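Local coordinates for ferric vibriobactin ABC transporter, periplasmic ferric vibriobactin-binding protein (Vibrio cholerae, PDB 3R5T), which binds iron(III)-loaded vibriobactin in the periplasm and probably hands it to the inner-membrane ABC transporter that imports the siderophore, at residues 49-54 with 72-77; 28-33 with 91-96. All coordinates share one frame; numbering follows the deposited sequence.

Contact 1: 49-54 with 72-77; sequences ATTQST and WPAGSV. With VBN ((4S,5R)-N-{3-[(2,3-dihydroxybenzoyl)amino]propyl}-2-(2,3-dihydroxyphenyl)-N-[3-({[(4S,5R)-2-(2,3-dihydroxyphenyl)-5-met hyl-4,5-dihydro-1,3-oxazol-4-yl]carbonyl}amino)propyl]-5-methyl-4,5-dihydro-1,3-oxazole-4-carboxamide), chain B.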
ATOM      1  N   ALA A  49       7.432   0.763  13.026  1.00 16.48           N
ATOM      2  CA  ALA A  49       6.260   1.617  12.874  1.00 15.76           C
ATOM      3  C   ALA A  49       6.502   2.774  11.904  1.00 14.94           C
ATOM      4  O   ALA A  49       7.591   2.919  11.330  1.00 14.96           O
ATOM      5  CB  ALA A  49       5.829   2.168  14.257  1.00 17.95           C
ATOM      6  N   THR A  50       5.497   3.616  11.716  1.00 17.46           N
ATOM      7  CA  THR A  50       5.712   4.873  10.971  1.00 18.56           C
ATOM      8  C   THR A  50       6.719   5.778  11.698  1.00 18.89           C
ATOM      9  O   THR A  50       7.128   5.467  12.809  1.00 18.13           O
ATOM     10  CB  THR A  50       4.410   5.651  10.837  1.00 17.34           C
ATOM     11  OG1 THR A  50       3.975   6.031  12.153  1.00 19.40           O
ATOM     12  CG2 THR A  50       3.339   4.794  10.163  1.00 14.96           C
ATOM     13  N   THR A  51       7.112   6.892  11.076  1.00 20.99           N
ATOM     14  CA  THR A  51       8.031   7.831  11.735  1.00 23.28           C
ATOM     15  C   THR A  51       7.389   8.393  13.006  1.00 21.74           C
ATOM     16  O   THR A  51       8.090   8.809  13.943  1.00 22.18           O
ATOM     17  CB  THR A  51       8.445   9.001  10.809  1.00 30.82           C
ATOM     18  OG1 THR A  51       7.292   9.773  10.468  1.00 33.81           O
ATOM     19  CG2 THR A  51       9.095   8.493   9.538  1.00 29.37           C
ATOM     20  N   GLN A  52       6.056   8.389  13.034  1.00 24.11           N
ATOM     21  CA  GLN A  52       5.275   8.853  14.183  1.00 24.88           C
ATOM     22  C   GLN A  52       4.957   7.758  15.216  1.00 22.74           C
ATOM     23  O   GLN A  52       4.105   7.933  16.085  1.00 23.53           O
ATOM     24  CB  GLN A  52       3.979   9.515  13.704  1.00 27.80           C
ATOM     25  CG  GLN A  52       4.184  10.678  12.723  1.00 27.34           C
ATOM     26  CD  GLN A  52       4.309  10.224  11.279  1.00 23.81           C
ATOM     27  OE1 GLN A  52       3.903   9.108  10.918  1.00 23.47           O
ATOM     28  NE2 GLN A  52       4.876  11.087  10.437  1.00 23.23           N
ATOM     29  N   SER A  53       5.639   6.629  15.106  1.00 20.22           N
ATOM     30  CA  SER A  53       5.481   5.542  16.067  1.00 19.82           C
ATOM     31  C   SER A  53       4.096   4.908  16.081  1.00 18.80           C
ATOM     32  O   SER A  53       3.636   4.452  17.122  1.00 19.72           O
ATOM     33  CB  SER A  53       5.874   6.016  17.467  1.00 19.98           C
ATOM     34  OG  SER A  53       7.240   6.386  17.471  1.00 22.74           O
ATOM     35  N   THR A  54       3.463   4.808  14.909  1.00 18.76           N
ATOM     36  CA  THR A  54       2.154   4.185  14.833  1.00 18.09           C
ATOM     37  C   THR A  54       2.149   3.003  13.869  1.00 16.69           C
ATOM     38  O   THR A  54       2.983   2.923  12.964  1.00 15.95           O
ATOM     39  CB  THR A  54       1.075   5.175  14.374  1.00 18.19           C
ATOM     40  OG1 THR A  54       1.393   5.675  13.068  1.00 23.78           O
ATOM     41  CG2 THR A  54       0.971   6.347  15.368  1.00 19.38           C
ATOM     42  N   TRP A  72      10.625   0.068  16.665  1.00 19.91           N
ATOM     43  CA  TRP A  72      11.060   1.460  16.508  1.00 19.52           C
ATOM     44  C   TRP A  72      10.265   2.197  15.437  1.00 18.17           C
ATOM     45  O   TRP A  72       9.712   1.563  14.538  1.00 18.36           O
ATOM     46  CB  TRP A  72      12.555   1.482  16.144  1.00 17.50           C
ATOM     47  CG  TRP A  72      12.842   0.716  14.867  1.00 20.46           C
ATOM     48  CD1 TRP A  72      12.773   1.202  13.587  1.00 22.68           C
ATOM     49  CD2 TRP A  72      13.223  -0.665  14.750  1.00 19.33           C
ATOM     50  NE1 TRP A  72      13.078   0.206  12.684  1.00 22.36           N
ATOM     51  CE2 TRP A  72      13.355  -0.947  13.366  1.00 19.35           C
ATOM     52  CE3 TRP A  72      13.437  -1.697  15.671  1.00 20.70           C
ATOM     53  CZ2 TRP A  72      13.726  -2.201  12.891  1.00 19.84           C
ATOM     54  CZ3 TRP A  72      13.797  -2.954  15.187  1.00 22.35           C
ATOM     55  CH2 TRP A  72      13.935  -3.189  13.810  1.00 20.48           C
ATOM     56  N   PRO A  73      10.231   3.530  15.515  1.00 20.19           N
ATOM     57  CA  PRO A  73       9.658   4.310  14.419  1.00 20.36           C
ATOM     58  C   PRO A  73      10.650   4.292  13.281  1.00 19.78           C
ATOM     59  O   PRO A  73      11.856   4.280  13.512  1.00 22.19           O
ATOM     60  CB  PRO A  73       9.542   5.738  14.988  1.00 20.04           C
ATOM     61  CG  PRO A  73      10.253   5.739  16.271  1.00 20.94           C
ATOM     62  CD  PRO A  73      10.799   4.380  16.577  1.00 19.71           C
ATOM     63  N   ALA A  74      10.140   4.215  12.060  1.00 19.29           N
ATOM     64  CA  ALA A  74      10.966   4.270  10.861  1.00 24.09           C
ATOM     65  C   ALA A  74      12.135   5.236  10.992  1.00 27.99           C
ATOM     66  O   ALA A  74      11.965   6.380  11.420  1.00 27.81           O
ATOM     67  CB  ALA A  74      10.110   4.647   9.664  1.00 21.94           C
ATOM     68  N   GLY A  75      13.317   4.761  10.604  1.00 27.31           N
ATOM     69  CA  GLY A  75      14.502   5.593  10.541  1.00 29.22           C
ATOM     70  C   GLY A  75      15.575   5.229  11.548  1.00 30.46           C
ATOM     71  O   GLY A  75      16.748   5.505  11.324  1.00 30.01           O
ATOM     72  N   SER A  76      15.178   4.588  12.641  1.00 33.89           N
ATOM     73  CA  SER A  76      16.086   4.319  13.749  1.00 27.57           C
ATOM     74  C   SER A  76      16.143   2.841  14.179  1.00 23.19           C
ATOM     75  O   SER A  76      15.621   2.503  15.241  1.00 21.36           O
ATOM     76  CB  SER A  76      15.697   5.191  14.961  1.00 31.32           C
ATOM     77  OG  SER A  76      14.280   5.305  15.121  1.00 33.30           O
ATOM     78  N   VAL A  77      16.786   1.967  13.396  1.00 19.83           N
ATOM     79  CA  VAL A  77      16.729   0.523  13.696  1.00 17.99           C
ATOM     80  C   VAL A  77      17.355   0.207  15.063  1.00 20.12           C
ATOM     81  O   VAL A  77      18.507   0.552  15.317  1.00 21.16           O
ATOM     82  CB  VAL A  77      17.414  -0.326  12.616  1.00 17.70           C
ATOM     83  CG1 VAL A  77      17.444  -1.792  13.038  1.00 16.48           C
ATOM     84  CG2 VAL A  77      16.689  -0.184  11.297  1.00 17.23           C
TER
HETATM   85  C   VBN B   1       6.801  12.060   3.100  1.00 20.18           C
HETATM   86  N   VBN B   1       7.753   9.713   3.014  1.00 17.13           N
HETATM   87  O   VBN B   1       7.212  12.335   2.022  1.00 19.18           O
HETATM   88  CA  VBN B   1       7.268  10.810   3.833  1.00 19.99           C
HETATM   89  CB  VBN B   1       8.500  11.048   4.786  1.00 21.71           C
HETATM   90  CAB VBN B   1       0.957   7.858   7.832  1.00 20.62           C
HETATM   91  OAC VBN B   1       2.647  12.724  -0.486  1.00 20.17           O
HETATM   92  OAD VBN B   1       4.695  10.499   7.633  1.00 19.30           O
HETATM   93  OAF VBN B   1       5.243   7.391   0.540  1.00 15.06           O
HETATM   94  OAG VBN B   1       9.646   6.968  -1.025  1.00 16.45           O
HETATM   95  OAH VBN B   1       7.186   6.463   2.687  1.00 14.35           O
HETATM   96  OAI VBN B   1       5.230   9.939   1.310  1.00 16.62           O
HETATM   97  OAJ VBN B   1       8.098   8.326   0.753  1.00 13.91           O
HETATM   98  OAK VBN B   1       5.413   8.144   3.871  1.00 14.83           O
HETATM   99  CAL VBN B   1       2.703   8.762  -1.839  1.00 16.82           C
HETATM  100  CAM VBN B   1      12.179   8.400   1.302  1.00 20.99           C
HETATM  101  CAN VBN B   1       6.013   4.398   5.546  1.00 14.64           C
HETATM  102  CAO VBN B   1       3.567   7.819  -1.187  1.00 15.82           C
HETATM  103  CAP VBN B   1      11.616   7.670   0.218  1.00 18.90           C
HETATM  104  CAQ VBN B   1       6.713   4.756   4.347  1.00 13.51           C
HETATM  105  CAR VBN B   1       2.690  10.146  -1.433  1.00 18.33           C
HETATM  106  CAS VBN B   1      11.359   9.115   2.187  1.00 19.79           C
HETATM  107  CAT VBN B   1       5.145   5.322   6.180  1.00 15.99           C
HETATM  108  CAU VBN B   1       4.557  14.507   2.358  1.00 20.51           C
HETATM  109  CAV VBN B   1       4.416  13.633   5.737  1.00 19.77           C
HETATM  110  CAW VBN B   1       4.724  14.004   0.915  1.00 18.84           C
HETATM  111  CAX VBN B   1       3.747  13.154   7.046  1.00 20.46           C
HETATM  112  CAY VBN B   1       5.781  14.343   3.262  1.00 18.93           C
HETATM  113  CAZ VBN B   1       5.524  12.710   5.201  1.00 18.41           C
HETATM  114  NBB VBN B   1       4.608  12.563   0.704  1.00 15.34           N
HETATM  115  NBC VBN B   1       3.005  11.914   6.827  1.00 20.29           N
HETATM  116  NBD VBN B   1       3.505   8.651   5.588  1.00 18.28           N
HETATM  117  OBF VBN B   1       3.349   7.175   7.401  1.00 16.84           O
HETATM  118  CBG VBN B   1       3.502  12.031  -0.058  1.00 19.44           C
HETATM  119  CBH VBN B   1       3.609  10.616   7.142  1.00 19.50           C
HETATM  120  CBJ VBN B   1       9.152   9.991   2.824  1.00 18.37           C
HETATM  121  CBK VBN B   1       4.413   8.264  -0.130  1.00 15.62           C
HETATM  122  CBL VBN B   1      10.222   7.665   0.021  1.00 16.86           C
HETATM  123  CBM VBN B   1       6.517   6.030   3.819  1.00 13.84           C
HETATM  124  CBN VBN B   1       4.410   9.573   0.254  1.00 16.50           C
HETATM  125  CBO VBN B   1       9.454   8.350   0.870  1.00 15.74           C
HETATM  126  CBP VBN B   1       5.678   6.918   4.437  1.00 14.65           C
HETATM  127  CBQ VBN B   1       3.506  10.552  -0.428  1.00 18.60           C
HETATM  128  CBR VBN B   1      10.035   9.081   2.006  1.00 17.09           C
HETATM  129  CBS VBN B   1       4.947   6.542   5.651  1.00 15.58           C
HETATM  130  CBU VBN B   1       2.411   8.287   7.734  1.00 18.19           C
HETATM  131  CBW VBN B   1       4.134   7.606   6.333  1.00 17.56           C
HETATM  132  CBX VBN B   1       2.826   9.404   6.652  1.00 18.78           C
HETATM  133  NBY VBN B   1       5.982  13.012   3.842  1.00 20.43           N
HETATM  134  OG1 VBN B   1       9.675  10.669   3.945  1.00 21.39           O
HETATM  135  CG2 VBN B   1       8.427  10.513   6.208  1.00 23.10           C
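The C-terminal ends of two neighbouring strands in the parallel sheet of one lobe, 44-49 and the outermost strand 69-73, meet here at the rim of the siderophore cleft. Ala49 and Pro73 pair in parallel, held by backbone bonds: Ala49 N gives its hydrogen to Trp72 O at 2.9 Å, and Ala74 N returns one to Ala49 O at 3.0 Å. That second donor stands well above the plane of the Ala49 carbonyl, 46° out of it, as the chain leaves the strand. The same N-H also reaches weakly to Thr50 O, which takes a further bond from Ser53 N across the type I turn of residues 50 to 53. The Pro73 ring packs against this turn. Its CG rests 3.3 Å from Ser53 OG, and its CB packs against Thr50 O. Thr51 puts CG2 anti to its carbonyl carbon, where this methyl stands 4.0 Å from Ala74 CB and just as far from methyl CG2 of the ligand. Gln52 reaches the siderophore itself: its chain bends at chi2 (86°), and NE2 donates to the amide oxygen OAD of VBN at 2.9 Å, nearly straight at 164°. Just past the turn, Thr50 OG1 and Thr54 OG1 share a hydrogen bond of 2.8 Å, while Thr50 CG2 lies against the oxazoline oxygen OBF. The paired strand ends thus anchor the backbone of a short turn whose side chains offer the ligand one directed hydrogen bond from the Gln52 carboxamide and two methyl contacts.

Contact 2: 28-33 with 91-96; sequences STAVTV and VVSMIG. With VBN ((4S,5R)-N-{3-[(2,3-dihydroxybenzoyl)amino]propyl}-2-(2,3-dihydroxyphenyl)-N-[3-({[(4S,5R)-2-(2,3-dihydroxyphenyl)-5-met hyl-4,5-dihydro-1,3-oxazol-4-yl]carbonyl}amino)propyl]-5-methyl-4,5-dihydro-1,3-oxazole-4-carboxamide), chain B.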
ATOM      1  N   SER A  28       9.247  -7.656  11.004  1.00 14.16           N
ATOM      2  CA  SER A  28       9.170  -6.710   9.904  1.00 14.46           C
ATOM      3  C   SER A  28       9.801  -5.382  10.262  1.00 15.59           C
ATOM      4  O   SER A  28       9.475  -4.792  11.306  1.00 15.63           O
ATOM      5  CB  SER A  28       7.721  -6.466   9.496  1.00 15.15           C
ATOM      6  OG  SER A  28       7.683  -5.452   8.509  1.00 15.06           O
ATOM      7  N   THR A  29      10.726  -4.927   9.418  1.00 16.42           N
ATOM      8  CA  THR A  29      11.336  -3.611   9.620  1.00 15.74           C
ATOM      9  C   THR A  29      10.646  -2.497   8.842  1.00 16.19           C
ATOM     10  O   THR A  29      11.093  -1.346   8.896  1.00 16.41           O
ATOM     11  CB  THR A  29      12.847  -3.581   9.253  1.00 15.15           C
ATOM     12  OG1 THR A  29      13.015  -3.705   7.830  1.00 14.76           O
ATOM     13  CG2 THR A  29      13.597  -4.717   9.950  1.00 15.60           C
ATOM     14  N   ALA A  30       9.577  -2.857   8.122  1.00 13.42           N
ATOM     15  CA  ALA A  30       8.852  -1.902   7.270  1.00 14.13           C
ATOM     16  C   ALA A  30       7.355  -1.963   7.559  1.00 12.85           C
ATOM     17  O   ALA A  30       6.682  -2.946   7.211  1.00 13.38           O
ATOM     18  CB  ALA A  30       9.119  -2.165   5.754  1.00 13.68           C
ATOM     19  N   VAL A  31       6.836  -0.917   8.183  1.00 13.70           N
ATOM     20  CA  VAL A  31       5.428  -0.876   8.551  1.00 14.71           C
ATOM     21  C   VAL A  31       4.513  -1.145   7.339  1.00 12.93           C
ATOM     22  O   VAL A  31       3.474  -1.789   7.477  1.00 13.60           O
ATOM     23  CB  VAL A  31       5.103   0.467   9.274  1.00 13.93           C
ATOM     24  CG1 VAL A  31       5.257   1.660   8.311  1.00 16.32           C
ATOM     25  CG2 VAL A  31       3.707   0.436   9.912  1.00 13.68           C
ATOM     26  N   THR A  32       4.907  -0.688   6.155  1.00 13.40           N
ATOM     27  CA  THR A  32       4.096  -0.971   4.958  1.00 14.95           C
ATOM     28  C   THR A  32       3.929  -2.465   4.724  1.00 15.69           C
ATOM     29  O   THR A  32       2.852  -2.917   4.386  1.00 16.71           O
ATOM     30  CB  THR A  32       4.686  -0.349   3.677  1.00 13.86           C
ATOM     31  OG1 THR A  32       4.751   1.065   3.841  1.00 14.50           O
ATOM     32  CG2 THR A  32       3.803  -0.656   2.468  1.00 15.05           C
ATOM     33  N   VAL A  33       4.991  -3.237   4.922  1.00 14.67           N
ATOM     34  CA  VAL A  33       4.935  -4.645   4.564  1.00 13.59           C
ATOM     35  C   VAL A  33       4.132  -5.431   5.586  1.00 13.87           C
ATOM     36  O   VAL A  33       3.586  -6.487   5.272  1.00 15.93           O
ATOM     37  CB  VAL A  33       6.336  -5.206   4.468  1.00 13.66           C
ATOM     38  CG1 VAL A  33       6.307  -6.716   4.262  1.00 17.35           C
ATOM     39  CG2 VAL A  33       7.069  -4.516   3.327  1.00 14.36           C
ATOM     40  N   VAL A  91      12.312  -8.812   7.460  1.00 15.17           N
ATOM     41  CA  VAL A  91      11.845  -8.267   6.190  1.00 15.57           C
ATOM     42  C   VAL A  91      12.116  -6.784   6.082  1.00 15.44           C
ATOM     43  O   VAL A  91      11.866  -6.034   7.033  1.00 15.47           O
ATOM     44  CB  VAL A  91      10.339  -8.526   5.969  1.00 15.75           C
ATOM     45  CG1 VAL A  91       9.944  -8.113   4.562  1.00 15.58           C
ATOM     46  CG2 VAL A  91      10.012  -9.998   6.221  1.00 15.75           C
ATOM     47  N   VAL A  92      12.676  -6.388   4.942  1.00 16.07           N
ATOM     48  CA  VAL A  92      13.117  -5.015   4.690  1.00 14.83           C
ATOM     49  C   VAL A  92      12.516  -4.510   3.387  1.00 13.88           C
ATOM     50  O   VAL A  92      12.377  -5.272   2.442  1.00 14.83           O
ATOM     51  CB  VAL A  92      14.673  -4.953   4.596  1.00 15.69           C
ATOM     52  CG1 VAL A  92      15.161  -3.540   4.384  1.00 16.67           C
ATOM     53  CG2 VAL A  92      15.337  -5.541   5.844  1.00 16.59           C
ATOM     54  N   SER A  93      12.162  -3.231   3.337  1.00 14.42           N
ATOM     55  CA  SER A  93      11.645  -2.623   2.119  1.00 14.23           C
ATOM     56  C   SER A  93      12.732  -1.886   1.377  1.00 14.16           C
ATOM     57  O   SER A  93      13.699  -1.397   1.977  1.00 15.44           O
ATOM     58  CB  SER A  93      10.466  -1.695   2.415  1.00 14.27           C
ATOM     59  OG  SER A  93      10.885  -0.582   3.171  1.00 14.91           O
ATOM     60  N   MET A  94      12.552  -1.813   0.061  1.00 15.68           N
ATOM     61  CA  MET A  94      13.540  -1.256  -0.858  1.00 18.03           C
ATOM     62  C   MET A  94      13.572   0.274  -0.877  1.00 18.73           C
ATOM     63  O   MET A  94      14.642   0.884  -0.970  1.00 21.13           O
ATOM     64  CB  MET A  94      13.217  -1.770  -2.263  1.00 20.51           C
ATOM     65  CG  MET A  94      14.204  -1.381  -3.338  1.00 23.34           C
ATOM     66  SD  MET A  94      15.734  -2.295  -3.130  1.00 26.37           S
ATOM     67  CE  MET A  94      16.507  -2.011  -4.718  1.00 27.75           C
ATOM     68  N   ILE A  95      12.393   0.886  -0.813  1.00 16.49           N
ATOM     69  CA  ILE A  95      12.271   2.347  -0.920  1.00 16.51           C
ATOM     70  C   ILE A  95      11.033   2.846  -0.195  1.00 14.93           C
ATOM     71  O   ILE A  95       9.972   2.211  -0.248  1.00 14.64           O
ATOM     72  CB  ILE A  95      12.247   2.812  -2.397  1.00 17.52           C
ATOM     73  CG1 ILE A  95      12.126   4.333  -2.498  1.00 16.10           C
ATOM     74  CG2 ILE A  95      11.099   2.127  -3.146  1.00 16.24           C
ATOM     75  CD1 ILE A  95      12.474   4.882  -3.902  1.00 14.89           C
ATOM     76  N   GLY A  96      11.167   3.991   0.474  1.00 15.72           N
ATOM     77  CA  GLY A  96      10.078   4.530   1.281  1.00 14.48           C
ATOM     78  C   GLY A  96      10.641   4.960   2.623  1.00 14.85           C
ATOM     79  O   GLY A  96      11.770   4.596   2.975  1.00 14.81           O
TER
HETATM   80  C   VBN B   1       6.801  12.060   3.100  1.00 20.18           C
HETATM   81  N   VBN B   1       7.753   9.713   3.014  1.00 17.13           N
HETATM   82  O   VBN B   1       7.212  12.335   2.022  1.00 19.18           O
HETATM   83  CA  VBN B   1       7.268  10.810   3.833  1.00 19.99           C
HETATM   84  CB  VBN B   1       8.500  11.048   4.786  1.00 21.71           C
HETATM   85  CAB VBN B   1       0.957   7.858   7.832  1.00 20.62           C
HETATM   86  OAC VBN B   1       2.647  12.724  -0.486  1.00 20.17           O
HETATM   87  OAD VBN B   1       4.695  10.499   7.633  1.00 19.30           O
HETATM   88  OAF VBN B   1       5.243   7.391   0.540  1.00 15.06           O
HETATM   89  OAG VBN B   1       9.646   6.968  -1.025  1.00 16.45           O
HETATM   90  OAH VBN B   1       7.186   6.463   2.687  1.00 14.35           O
HETATM   91  OAI VBN B   1       5.230   9.939   1.310  1.00 16.62           O
HETATM   92  OAJ VBN B   1       8.098   8.326   0.753  1.00 13.91           O
HETATM   93  OAK VBN B   1       5.413   8.144   3.871  1.00 14.83           O
HETATM   94  CAL VBN B   1       2.703   8.762  -1.839  1.00 16.82           C
HETATM   95  CAM VBN B   1      12.179   8.400   1.302  1.00 20.99           C
HETATM   96  CAN VBN B   1       6.013   4.398   5.546  1.00 14.64           C
HETATM   97  CAO VBN B   1       3.567   7.819  -1.187  1.00 15.82           C
HETATM   98  CAP VBN B   1      11.616   7.670   0.218  1.00 18.90           C
HETATM   99  CAQ VBN B   1       6.713   4.756   4.347  1.00 13.51           C
HETATM  100  CAR VBN B   1       2.690  10.146  -1.433  1.00 18.33           C
HETATM  101  CAS VBN B   1      11.359   9.115   2.187  1.00 19.79           C
HETATM  102  CAT VBN B   1       5.145   5.322   6.180  1.00 15.99           C
HETATM  103  CAU VBN B   1       4.557  14.507   2.358  1.00 20.51           C
HETATM  104  CAV VBN B   1       4.416  13.633   5.737  1.00 19.77           C
HETATM  105  CAW VBN B   1       4.724  14.004   0.915  1.00 18.84           C
HETATM  106  CAX VBN B   1       3.747  13.154   7.046  1.00 20.46           C
HETATM  107  CAY VBN B   1       5.781  14.343   3.262  1.00 18.93           C
HETATM  108  CAZ VBN B   1       5.524  12.710   5.201  1.00 18.41           C
HETATM  109  NBB VBN B   1       4.608  12.563   0.704  1.00 15.34           N
HETATM  110  NBC VBN B   1       3.005  11.914   6.827  1.00 20.29           N
HETATM  111  NBD VBN B   1       3.505   8.651   5.588  1.00 18.28           N
HETATM  112  OBF VBN B   1       3.349   7.175   7.401  1.00 16.84           O
HETATM  113  CBG VBN B   1       3.502  12.031  -0.058  1.00 19.44           C
HETATM  114  CBH VBN B   1       3.609  10.616   7.142  1.00 19.50           C
HETATM  115  CBJ VBN B   1       9.152   9.991   2.824  1.00 18.37           C
HETATM  116  CBK VBN B   1       4.413   8.264  -0.130  1.00 15.62           C
HETATM  117  CBL VBN B   1      10.222   7.665   0.021  1.00 16.86           C
HETATM  118  CBM VBN B   1       6.517   6.030   3.819  1.00 13.84           C
HETATM  119  CBN VBN B   1       4.410   9.573   0.254  1.00 16.50           C
HETATM  120  CBO VBN B   1       9.454   8.350   0.870  1.00 15.74           C
HETATM  121  CBP VBN B   1       5.678   6.918   4.437  1.00 14.65           C
HETATM  122  CBQ VBN B   1       3.506  10.552  -0.428  1.00 18.60           C
HETATM  123  CBR VBN B   1      10.035   9.081   2.006  1.00 17.09           C
HETATM  124  CBS VBN B   1       4.947   6.542   5.651  1.00 15.58           C
HETATM  125  CBU VBN B   1       2.411   8.287   7.734  1.00 18.19           C
HETATM  126  CBW VBN B   1       4.134   7.606   6.333  1.00 17.56           C
HETATM  127  CBX VBN B   1       2.826   9.404   6.652  1.00 18.78           C
HETATM  128  NBY VBN B   1       5.982  13.012   3.842  1.00 20.43           N
HETATM  129  OG1 VBN B   1       9.675  10.669   3.945  1.00 21.39           O
HETATM  130  CG2 VBN B   1       8.427  10.513   6.208  1.00 23.10           C
HETATM  131  O   HOH W   1      12.471  -1.908   5.627  1.00 14.31           O
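Val91 O is gripped twice by one residue: Thr29 N donates to it at 2.9 Å, nearly along the C=O axis, and Thr29 OG1 donates at 2.7 Å from a more bent approach, with a C=O...donor angle of 131°. The hydroxyl sits between the backbone N and the carbonyl carbon of Thr29 (chi1 70°), which brings it to the same acceptor as the N-H. Its oxygen accepts from a water at 2.9 Å, and that water takes the hydrogen of Ser93 N at 2.7 Å, joining the loop at Thr29 to Ser93 just past the parallel Ser28-Val91 bridge. That bridge pairs strands 26-28 and 89-93, inner neighbours in the five-stranded parallel sheet of one lobe. Ala30 CB packs on CB and OG of Ser93, whose hydroxyl is bonded to Asp98. Val33 CG1 crosses Val91 CG1 obliquely at 3.9 Å, seating the start of helix 31-39 on the sheet. Ser28 OG accepts from Ala30 N in an ST turn, and is also hydrogen-bonded to Thr34 OG1. The two segments then part toward the ligand: Gly96 CA approaches the catechol carbon CBL of VBN to 3.4 Å, while Val31 CG1 lies near CAN, a carbon of another of its dihydroxyphenyl rings. The Thr32 hydroxyl is hydrogen-bonded to Asp98 and Arg269. With the Val91 carbonyl accepting two hydrogen bonds and Ser93 N-H donating to a water, the strand ends are fixed behind the pocket walls they carry.

From the N terminus, strand 26-28 runs into 28-33 and helix 31-39; strand 44-49 then leads to the turn 49-54, helix 60-65 and strand 69-73, where contact 1 closes the inner loop with 72-77. The chain continues through helix 79-85 to strand 89-93, and contact 2 closes the outer loop, so contact 1 is nested inside it. Together they tie the C-terminal ends of four strands of one parallel sheet, ordered 69-73, 44-49, 26-28, 89-93. The contacts also touch directly: Val31 packs on Ala49 and Thr50, and Trp72 on Thr29. Both reach vibriobactin from the same lobe, whereas Ser169, ending strand 165-169 of the second sheet, hydrogen-bonds it, as do His171 and Arg269.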